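Local coordinates for YECBM32 (Yersinia enterocolitica, PDB 2JDA), which binds polygalacturonic acid, the backbone of pectin, as a periplasmic carbohydrate-binding module of the F5/8 type C family, at residues Ile61-Ile75 with Glu89-Leu103. Numbering follows the deposited sequence.
Sequences IVPFKPTERKLKFSI and EGLETSSADKNGEKL. With SO4 (sulfate ion), chain H.
Thr93 meets Leu71 with two groups at once, its backbone N donating to Leu71 O and its OG1 accepting from Leu71 N at 2.9 Å. With OG1 set between its own backbone N and carbonyl carbon (chi1 59°), the hydroxyl takes the place of a backbone carbonyl just where the 71-78/85-92 hairpin pairing runs out. Further along, Phe73 and Leu91 exchange backbone bonds as a hydrogen-bonded antiparallel pair, and Gly90 N closes on Ser74 OG at 3.0 Å where the backbone bends away at Glu89 and Gly90. Ile61 and Glu101 form a second such pair, in the other sheet.

Between these two antiparallel pairings lies an apolar layer built on the Phe73 ring. Leu91 CB sits over one face, 4.1 Å from the ring centroid, in a CH-pi contact, while Ile61 CD1 covers the opposite face towards the rim. Leu103 CD1 meets the ring edge, 4.0 Å from Phe73 CZ, and also touches Ile61 CG2 and Ile75 CD1. Thr93 CG2 reaches Phe73 CE2 obliquely at 3.6 Å. Ile144 also touches Leu91, Leu103 and Ile75.

In the loops, Pro66 O receives a CA-H...O contact from Ser95, and Thr67 CG2 lies against Lys98 CG at 3.8 Å. Lys70 CG and CD run past Thr93 O, with CD 3.4 Å away, and the bends at chi3 (-95°) and chi4 turn NZ to a water it shares with Ser95 OG. Water joins Arg69 O, Thr93 OG1 and Ser94 O; another links Lys70 O to Glu92 OE1. Ser94 N donates to Glu101 OE2, while Glu101 OE1 forms a salt bridge with Arg142.

The chemistry thus ties one end of the beta-sandwich together: backbone bonds fix the strands within each sheet, the Phe73 ring packs between them against side chains from both, and hydroxyls and waters satisfy backbone polar groups where regular pairing stops.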
ATOM      1  N   ILE A  61       2.609   5.141   2.412  1.00 11.00           N
ATOM      2  CA  ILE A  61       3.091   4.331   1.303  1.00 11.20           C
ATOM      3  C   ILE A  61       4.481   4.793   0.898  1.00 12.28           C
ATOM      4  O   ILE A  61       4.747   5.979   0.730  1.00 12.48           O
ATOM      5  CB  ILE A  61       2.077   4.279   0.127  1.00 12.24           C
ATOM      6  CG1 ILE A  61       2.554   3.255  -0.896  1.00 14.26           C
ATOM      7  CG2 ILE A  61       1.825   5.653  -0.496  1.00 13.74           C
ATOM      8  CD1 ILE A  61       1.544   2.966  -1.986  1.00 13.55           C
ATOM      9  N   VAL A  62       5.382   3.814   0.792  1.00 12.00           N
ATOM     10  CA  VAL A  62       6.783   4.029   0.439  1.00 11.91           C
ATOM     11  C   VAL A  62       7.060   3.179  -0.812  1.00 11.95           C
ATOM     12  O   VAL A  62       7.501   2.039  -0.709  1.00 12.50           O
ATOM     13  CB  VAL A  62       7.699   3.679   1.617  1.00 12.77           C
ATOM     14  CG1 VAL A  62       9.162   4.052   1.265  1.00 13.51           C
ATOM     15  CG2 VAL A  62       7.228   4.346   2.930  1.00 14.35           C
ATOM     16  N   PRO A  63       6.766   3.702  -1.982  1.00 11.20           N
ATOM     17  CA  PRO A  63       6.965   2.932  -3.202  1.00 11.63           C
ATOM     18  C   PRO A  63       8.451   2.819  -3.546  1.00 11.70           C
ATOM     19  O   PRO A  63       9.241   3.697  -3.205  1.00 14.06           O
ATOM     20  CB  PRO A  63       6.149   3.699  -4.244  1.00 13.82           C
ATOM     21  CG  PRO A  63       6.178   5.109  -3.764  1.00 12.19           C
ATOM     22  CD  PRO A  63       6.147   5.021  -2.275  1.00 13.05           C
ATOM     23  N   PHE A  64       8.805   1.785  -4.281  1.00 11.70           N
ATOM     24  CA  PHE A  64      10.179   1.550  -4.737  1.00 11.25           C
ATOM     25  C   PHE A  64      10.588   2.515  -5.827  1.00 12.25           C
ATOM     26  O   PHE A  64       9.814   2.780  -6.755  1.00 12.70           O
ATOM     27  CB  PHE A  64      10.219   0.115  -5.289  1.00 12.77           C
ATOM     28  CG  PHE A  64      11.571  -0.352  -5.772  1.00 13.25           C
ATOM     29  CD1 PHE A  64      12.659  -0.430  -4.917  1.00 14.34           C
ATOM     30  CD2 PHE A  64      11.719  -0.769  -7.095  1.00 15.38           C
ATOM     31  CE1 PHE A  64      13.898  -0.896  -5.390  1.00 14.45           C
ATOM     32  CE2 PHE A  64      12.960  -1.231  -7.557  1.00 16.78           C
ATOM     33  CZ  PHE A  64      14.017  -1.284  -6.691  1.00 15.82           C
ATOM     34  N   LYS A  65      11.811   3.039  -5.724  1.00 13.63           N
ATOM     35  CA  LYS A  65      12.388   3.975  -6.734  1.00 14.57           C
ATOM     36  C   LYS A  65      11.424   5.081  -7.117  1.00 13.02           C
ATOM     37  O   LYS A  65      11.130   5.315  -8.294  1.00 14.35           O
ATOM     38  CB  LYS A  65      12.884   3.200  -7.971  1.00 15.50           C
ATOM     39  CG  LYS A  65      14.071   2.232  -7.751  1.00 18.53           C
ATOM     40  CD  LYS A  65      14.561   1.610  -9.104  1.00 23.15           C
ATOM     41  CE  LYS A  65      15.932   0.985  -8.949  1.00 27.08           C
ATOM     42  NZ  LYS A  65      16.376   0.227 -10.182  1.00 29.74           N
ATOM     43  N   PRO A  66      10.910   5.786  -6.109  1.00 13.80           N
ATOM     44  CA  PRO A  66       9.812   6.724  -6.329  1.00 14.25           C
ATOM     45  C   PRO A  66      10.139   7.878  -7.265  1.00 14.63           C
ATOM     46  O   PRO A  66       9.235   8.348  -7.961  1.00 14.29           O
ATOM     47  CB  PRO A  66       9.528   7.254  -4.944  1.00 14.60           C
ATOM     48  CG  PRO A  66      10.807   7.056  -4.172  1.00 14.85           C
ATOM     49  CD  PRO A  66      11.413   5.795  -4.727  1.00 13.97           C
ATOM     50  N   THR A  67      11.397   8.338  -7.298  1.00 15.78           N
ATOM     51  CA  THR A  67      11.707   9.471  -8.178  1.00 16.74           C
ATOM     52  C   THR A  67      11.845   9.076  -9.636  1.00 17.94           C
ATOM     53  O   THR A  67      11.862   9.947 -10.506  1.00 19.16           O
ATOM     54  CB  THR A  67      12.967  10.231  -7.726  1.00 17.96           C
ATOM     55  OG1 THR A  67      14.130   9.383  -7.842  1.00 19.45           O
ATOM     56  CG2 THR A  67      12.870  10.750  -6.269  1.00 19.12           C
ATOM     57  N   GLU A  68      11.913   7.771  -9.907  1.00 17.14           N
ATOM     58  CA  GLU A  68      11.913   7.239 -11.265  1.00 18.23           C
ATOM     59  C   GLU A  68      10.603   6.702 -11.751  1.00 16.79           C
ATOM     60  O   GLU A  68      10.396   6.616 -12.924  1.00 19.55           O
ATOM     61  CB  GLU A  68      12.946   6.117 -11.354  1.00 18.87           C
ATOM     62  CG  GLU A  68      14.378   6.568 -11.077  1.00 23.12           C
ATOM     63  CD  GLU A  68      15.412   5.440 -11.000  1.00 29.06           C
ATOM     64  OE1 GLU A  68      15.178   4.313 -11.468  1.00 31.27           O
ATOM     65  OE2 GLU A  68      16.498   5.686 -10.436  1.00 34.57           O
ATOM     66  N   ARG A  69       9.716   6.252 -10.841  1.00 15.97           N
ATOM     67  CA  ARG A  69       8.593   5.426 -11.186  1.00 16.35           C
ATOM     68  C   ARG A  69       7.385   5.835 -10.345  1.00 14.95           C
ATOM     69  O   ARG A  69       7.469   5.802  -9.099  1.00 15.10           O
ATOM     70  CB  ARG A  69       8.877   3.952 -10.856  1.00 17.16           C
ATOM     71  CG  ARG A  69      10.158   3.446 -11.455  1.00 20.79           C
ATOM     72  CD  ARG A  69      10.370   2.011 -11.190  1.00 25.47           C
ATOM     73  NE  ARG A  69      11.606   1.570 -11.807  1.00 29.47           N
ATOM     74  CZ  ARG A  69      12.094   0.349 -11.656  1.00 33.53           C
ATOM     75  NH1 ARG A  69      11.450  -0.543 -10.923  1.00 32.56           N
ATOM     76  NH2 ARG A  69      13.239   0.035 -12.246  1.00 36.92           N
ATOM     77  N   LYS A  70       6.283   6.158 -11.018  1.00 13.84           N
ATOM     78  CA  LYS A  70       5.012   6.462 -10.343  1.00 14.15           C
ATOM     79  C   LYS A  70       4.107   5.241 -10.430  1.00 13.64           C
ATOM     80  O   LYS A  70       3.798   4.761 -11.499  1.00 14.35           O
ATOM     81  CB  LYS A  70       4.317   7.629 -11.044  1.00 15.44           C
ATOM     82  CG  LYS A  70       5.047   8.940 -10.927  1.00 19.08           C
ATOM     83  CD  LYS A  70       4.127  10.092 -11.241  1.00 24.77           C
ATOM     84  CE  LYS A  70       4.249  10.485 -12.620  1.00 31.05           C
ATOM     85  NZ  LYS A  70       5.209  11.629 -12.633  1.00 34.78           N
ATOM     86  N   LEU A  71       3.701   4.735  -9.283  1.00 12.40           N
ATOM     87  CA  LEU A  71       2.868   3.545  -9.164  1.00 11.21           C
ATOM     88  C   LEU A  71       1.413   3.943  -9.299  1.00 11.24           C
ATOM     89  O   LEU A  71       0.963   4.890  -8.627  1.00 11.53           O
ATOM     90  CB  LEU A  71       3.102   2.909  -7.789  1.00 12.26           C
ATOM     91  CG  LEU A  71       2.261   1.686  -7.448  1.00 12.25           C
ATOM     92  CD1 LEU A  71       2.651   0.521  -8.275  1.00 13.51           C
ATOM     93  CD2 LEU A  71       2.432   1.402  -5.977  1.00 15.03           C
ATOM     94  N   LYS A  72       0.692   3.214 -10.125  1.00 11.56           N
ATOM     95  CA  LYS A  72      -0.726   3.386 -10.313  1.00 12.14           C
ATOM     96  C   LYS A  72      -1.422   2.384  -9.412  1.00 10.32           C
ATOM     97  O   LYS A  72      -1.082   1.187  -9.442  1.00 10.76           O
ATOM     98  CB  LYS A  72      -1.113   3.131 -11.750  1.00 13.30           C
ATOM     99  CG  LYS A  72      -0.374   3.957 -12.734  1.00 20.40           C
ATOM    100  CD  LYS A  72      -0.753   3.595 -14.170  1.00 25.45           C
ATOM    101  CE  LYS A  72       0.378   3.821 -15.180  1.00 28.07           C
ATOM    102  NZ  LYS A  72       0.324   2.602 -16.071  1.00 32.93           N
ATOM    103  N   PHE A  73      -2.402   2.825  -8.619  1.00 10.66           N
ATOM    104  CA  PHE A  73      -3.078   1.957  -7.690  1.00  9.90           C
ATOM    105  C   PHE A  73      -4.399   2.484  -7.211  1.00 10.31           C
ATOM    106  O   PHE A  73      -4.697   3.661  -7.372  1.00 10.93           O
ATOM    107  CB  PHE A  73      -2.164   1.665  -6.478  1.00 11.29           C
ATOM    108  CG  PHE A  73      -1.919   2.854  -5.558  1.00 11.27           C
ATOM    109  CD1 PHE A  73      -2.474   2.896  -4.274  1.00 14.89           C
ATOM    110  CD2 PHE A  73      -1.158   3.936  -5.950  1.00 12.46           C
ATOM    111  CE1 PHE A  73      -2.277   3.971  -3.484  1.00 16.06           C
ATOM    112  CE2 PHE A  73      -0.977   5.028  -5.138  1.00 11.70           C
ATOM    113  CZ  PHE A  73      -1.526   5.012  -3.869  1.00 15.53           C
ATOM    114  N   SER A  74      -5.163   1.586  -6.592  1.00 10.18           N
ATOM    115  CA  SER A  74      -6.424   1.852  -5.928  1.00 10.14           C
ATOM    116  C   SER A  74      -6.402   1.268  -4.531  1.00 10.44           C
ATOM    117  O   SER A  74      -5.691   0.310  -4.300  1.00 10.64           O
ATOM    118  CB  SER A  74      -7.616   1.276  -6.726  1.00 11.05           C
ATOM    119  OG  SER A  74      -7.672   1.862  -8.007  1.00 11.27           O
ATOM    120  N   ILE A  75      -7.152   1.858  -3.605  1.00  9.86           N
ATOM    121  CA  ILE A  75      -7.196   1.376  -2.211  1.00 10.41           C
ATOM    122  C   ILE A  75      -8.604   1.106  -1.814  1.00 10.04           C
ATOM    123  O   ILE A  75      -9.485   1.941  -2.049  1.00 10.36           O
ATOM    124  CB  ILE A  75      -6.648   2.392  -1.195  1.00 12.14           C
ATOM    125  CG1 ILE A  75      -5.303   2.919  -1.601  1.00 13.81           C
ATOM    126  CG2 ILE A  75      -6.544   1.778   0.180  1.00 14.88           C
ATOM    127  CD1 ILE A  75      -4.846   4.105  -0.782  1.00 15.92           C
ATOM    128  N   GLU A  89      -9.668   5.382  -6.083  1.00 14.02           N
ATOM    129  CA  GLU A  89      -9.308   4.576  -7.226  1.00 13.76           C
ATOM    130  C   GLU A  89      -8.479   5.390  -8.226  1.00 15.29           C
ATOM    131  O   GLU A  89      -8.678   6.626  -8.366  1.00 17.54           O
ATOM    132  CB  GLU A  89     -10.524   3.974  -7.911  1.00 14.46           C
ATOM    133  CG  GLU A  89     -11.291   2.997  -7.074  1.00 14.21           C
ATOM    134  CD  GLU A  89     -12.329   2.229  -7.879  1.00 17.23           C
ATOM    135  OE1 GLU A  89     -11.966   1.320  -8.679  1.00 17.37           O
ATOM    136  OE2 GLU A  89     -13.524   2.502  -7.666  1.00 19.36           O
ATOM    137  N   GLY A  90      -7.561   4.717  -8.913  1.00 15.08           N
ATOM    138  CA  GLY A  90      -6.771   5.306  -9.988  1.00 16.29           C
ATOM    139  C   GLY A  90      -5.843   6.430  -9.524  1.00 16.39           C
ATOM    140  O   GLY A  90      -5.682   7.435 -10.215  1.00 20.69           O
ATOM    141  N   LEU A  91      -5.244   6.277  -8.362  1.00 14.67           N
ATOM    142  CA  LEU A  91      -4.197   7.149  -7.858  1.00 13.72           C
ATOM    143  C   LEU A  91      -2.856   6.857  -8.503  1.00 12.75           C
ATOM    144  O   LEU A  91      -2.640   5.747  -8.963  1.00 13.20           O
ATOM    145  CB  LEU A  91      -3.962   6.925  -6.330  1.00 15.87           C
ATOM    146  CG  LEU A  91      -5.162   7.149  -5.435  1.00 18.28           C
ATOM    147  CD1 LEU A  91      -4.866   6.846  -4.016  1.00 19.68           C
ATOM    148  CD2 LEU A  91      -5.573   8.596  -5.505  1.00 20.28           C
ATOM    149  N   GLU A  92      -1.952   7.822  -8.500  1.00 11.79           N
ATOM    150  CA  GLU A  92      -0.539   7.589  -8.774  1.00 12.64           C
ATOM    151  C   GLU A  92       0.275   8.122  -7.626  1.00 11.98           C
ATOM    152  O   GLU A  92      -0.019   9.215  -7.104  1.00 12.83           O
ATOM    153  CB  GLU A  92      -0.105   8.345 -10.015  1.00 14.99           C
ATOM    154  CG  GLU A  92      -0.532   7.805 -11.343  1.00 19.35           C
ATOM    155  CD  GLU A  92       0.178   8.634 -12.417  1.00 24.63           C
ATOM    156  OE1 GLU A  92       0.947   8.095 -13.172  1.00 25.01           O
ATOM    157  OE2 GLU A  92       0.015   9.873 -12.417  1.00 30.92           O
ATOM    158  N   THR A  93       1.338   7.436  -7.255  1.00 11.94           N
ATOM    159  CA  THR A  93       2.297   7.951  -6.293  1.00 11.93           C
ATOM    160  C   THR A  93       3.076   9.104  -6.911  1.00 12.90           C
ATOM    161  O   THR A  93       3.214   9.240  -8.110  1.00 14.29           O
ATOM    162  CB  THR A  93       3.267   6.904  -5.755  1.00 11.74           C
ATOM    163  OG1 THR A  93       4.038   6.308  -6.825  1.00 12.51           O
ATOM    164  CG2 THR A  93       2.500   5.819  -5.032  1.00 12.60           C
ATOM    165  N   SER A  94       3.592   9.937  -6.044  1.00 13.35           N
ATOM    166  CA  SER A  94       4.409  11.068  -6.448  1.00 15.12           C
ATOM    167  C   SER A  94       5.837  10.641  -6.720  1.00 14.67           C
ATOM    168  O   SER A  94       6.380   9.761  -6.061  1.00 14.10           O
ATOM    169  CB  SER A  94       4.396  12.109  -5.343  1.00 16.00           C
ATOM    170  OG  SER A  94       5.216  13.204  -5.720  1.00 19.12           O
ATOM    171  N   SER A  95       6.470  11.302  -7.682  1.00 15.47           N
ATOM    172  CA  SER A  95       7.897  11.139  -7.935  1.00 15.73           C
ATOM    173  C   SER A  95       8.734  12.285  -7.378  1.00 16.91           C
ATOM    174  O   SER A  95       9.921  12.365  -7.678  1.00 17.67           O
ATOM    175  CB  SER A  95       8.151  10.965  -9.432  1.00 16.36           C
ATOM    176  OG  SER A  95       7.650  12.047 -10.210  1.00 18.33           O
ATOM    177  N   ALA A  96       8.149  13.113  -6.512  1.00 16.93           N
ATOM    178  CA  ALA A  96       8.800  14.327  -6.069  1.00 17.57           C
ATOM    179  C   ALA A  96      10.006  14.026  -5.215  1.00 17.31           C
ATOM    180  O   ALA A  96      11.027  14.721  -5.302  1.00 19.69           O
ATOM    181  CB  ALA A  96       7.844  15.204  -5.299  1.00 16.53           C
ATOM    182  N   ASP A  97       9.922  13.021  -4.361  1.00 17.25           N
ATOM    183  CA  ASP A  97      11.012  12.680  -3.453  1.00 17.42           C
ATOM    184  C   ASP A  97      10.982  11.231  -2.960  1.00 17.66           C
ATOM    185  O   ASP A  97      10.151  10.430  -3.412  1.00 16.75           O
ATOM    186  CB  ASP A  97      11.075  13.688  -2.271  1.00 17.78           C
ATOM    187  CG  ASP A  97       9.912  13.596  -1.370  1.00 20.46           C
ATOM    188  OD1 ASP A  97       9.392  12.493  -1.119  1.00 20.90           O
ATOM    189  OD2 ASP A  97       9.411  14.629  -0.879  1.00 23.76           O
ATOM    190  N   LYS A  98      11.942  10.889  -2.090  1.00 18.23           N
ATOM    191  CA  LYS A  98      12.146   9.514  -1.614  1.00 18.15           C
ATOM    192  C   LYS A  98      11.596   9.295  -0.213  1.00 18.45           C
ATOM    193  O   LYS A  98      11.900   8.302   0.434  1.00 20.12           O
ATOM    194  CB  LYS A  98      13.633   9.144  -1.650  1.00 19.50           C
ATOM    195  CG  LYS A  98      14.220   9.150  -3.043  1.00 22.74           C
ATOM    196  CD  LYS A  98      15.760   9.003  -3.026  1.00 24.89           C
ATOM    197  CE  LYS A  98      16.340   8.883  -4.395  1.00 27.95           C
ATOM    198  NZ  LYS A  98      17.785   8.440  -4.263  1.00 30.65           N
ATOM    199  N   ASN A  99      10.756  10.208   0.250  1.00 18.54           N
ATOM    200  CA  ASN A  99      10.260  10.166   1.611  1.00 19.04           C
ATOM    201  C   ASN A  99       8.981   9.333   1.840  1.00 17.88           C
ATOM    202  O   ASN A  99       8.571   9.154   2.966  1.00 18.79           O
ATOM    203  CB  ASN A  99       9.920  11.581   2.036  1.00 20.84           C
ATOM    204  CG  ASN A  99      11.128  12.435   2.267  1.00 24.60           C
ATOM    205  OD1 ASN A  99      12.240  11.957   2.537  1.00 27.40           O
ATOM    206  ND2 ASN A  99      10.896  13.749   2.193  1.00 28.41           N
ATOM    207  N   GLY A 100       8.361   8.818   0.800  1.00 16.04           N
ATOM    208  CA  GLY A 100       7.059   8.210   0.972  1.00 16.07           C
ATOM    209  C   GLY A 100       5.993   9.292   1.063  1.00 14.15           C
ATOM    210  O   GLY A 100       6.288  10.492   0.994  1.00 14.78           O
ATOM    211  N   GLU A 101       4.753   8.847   1.189  1.00 12.21           N
ATOM    212  CA  GLU A 101       3.613   9.759   1.242  1.00 11.35           C
ATOM    213  C   GLU A 101       2.628   9.318   2.313  1.00 11.74           C
ATOM    214  O   GLU A 101       2.429   8.097   2.515  1.00 12.35           O
ATOM    215  CB  GLU A 101       2.853   9.816  -0.066  1.00 11.27           C
ATOM    216  CG  GLU A 101       3.666  10.312  -1.232  1.00 12.19           C
ATOM    217  CD  GLU A 101       2.880  10.303  -2.506  1.00 13.15           C
ATOM    218  OE1 GLU A 101       2.073  11.241  -2.723  1.00 16.01           O
ATOM    219  OE2 GLU A 101       3.122   9.384  -3.337  1.00 15.30           O
ATOM    220  N   LYS A 102       1.993  10.304   2.964  1.00 11.27           N
ATOM    221  CA  LYS A 102       0.971  10.047   3.971  1.00 11.60           C
ATOM    222  C   LYS A 102      -0.360  10.399   3.314  1.00 11.31           C
ATOM    223  O   LYS A 102      -0.685  11.567   3.096  1.00 12.48           O
ATOM    224  CB  LYS A 102       1.228  10.936   5.188  1.00 11.97           C
ATOM    225  CG  LYS A 102       0.241  10.730   6.304  1.00 14.59           C
ATOM    226  CD  LYS A 102       0.605  11.523   7.568  1.00 18.80           C
ATOM    227  CE  LYS A 102       0.102  12.885   7.554  1.00 24.80           C
ATOM    228  NZ  LYS A 102       0.020  13.337   9.033  1.00 27.66           N
ATOM    229  N   LEU A 103      -1.112   9.369   3.003  1.00 10.67           N
ATOM    230  CA  LEU A 103      -2.409   9.496   2.346  1.00  9.69           C
ATOM    231  C   LEU A 103      -3.473   9.617   3.385  1.00 10.85           C
ATOM    232  O   LEU A 103      -3.520   8.794   4.310  1.00 11.86           O
ATOM    233  CB  LEU A 103      -2.683   8.266   1.459  1.00 10.20           C
ATOM    234  CG  LEU A 103      -1.567   7.861   0.493  1.00 11.66           C
ATOM    235  CD1 LEU A 103      -2.005   6.630  -0.258  1.00 12.74           C
ATOM    236  CD2 LEU A 103      -1.146   8.983  -0.410  1.00 13.42           C
TER
HETATM  237  S   SO4 H1151      -0.418  17.945   7.911  1.00 23.11           S
HETATM  238  O1  SO4 H1151       0.121  18.072   6.576  1.00 21.87           O
HETATM  239  O2  SO4 H1151      -0.873  16.551   8.116  1.00 26.43           O
HETATM  240  O3  SO4 H1151       0.703  18.165   8.836  1.00 29.56           O
HETATM  241  O4  SO4 H1151      -1.545  18.733   8.023  1.00 25.09           O
HETATM  242  O   HOH W   1       4.303   7.504  -2.373  1.00 30.52           O
HETATM  243  O   HOH W   2       6.519   7.114  -6.902  1.00 14.23           O
HETATM  244  O   HOH W   3       1.988   5.778 -13.426  1.00 23.97           O
HETATM  245  O   HOH W   4       8.195  11.253 -12.831  1.00 34.69           O
HETATM  246  O   HOH W   5      -9.572   0.222  -9.181  1.00 12.32           O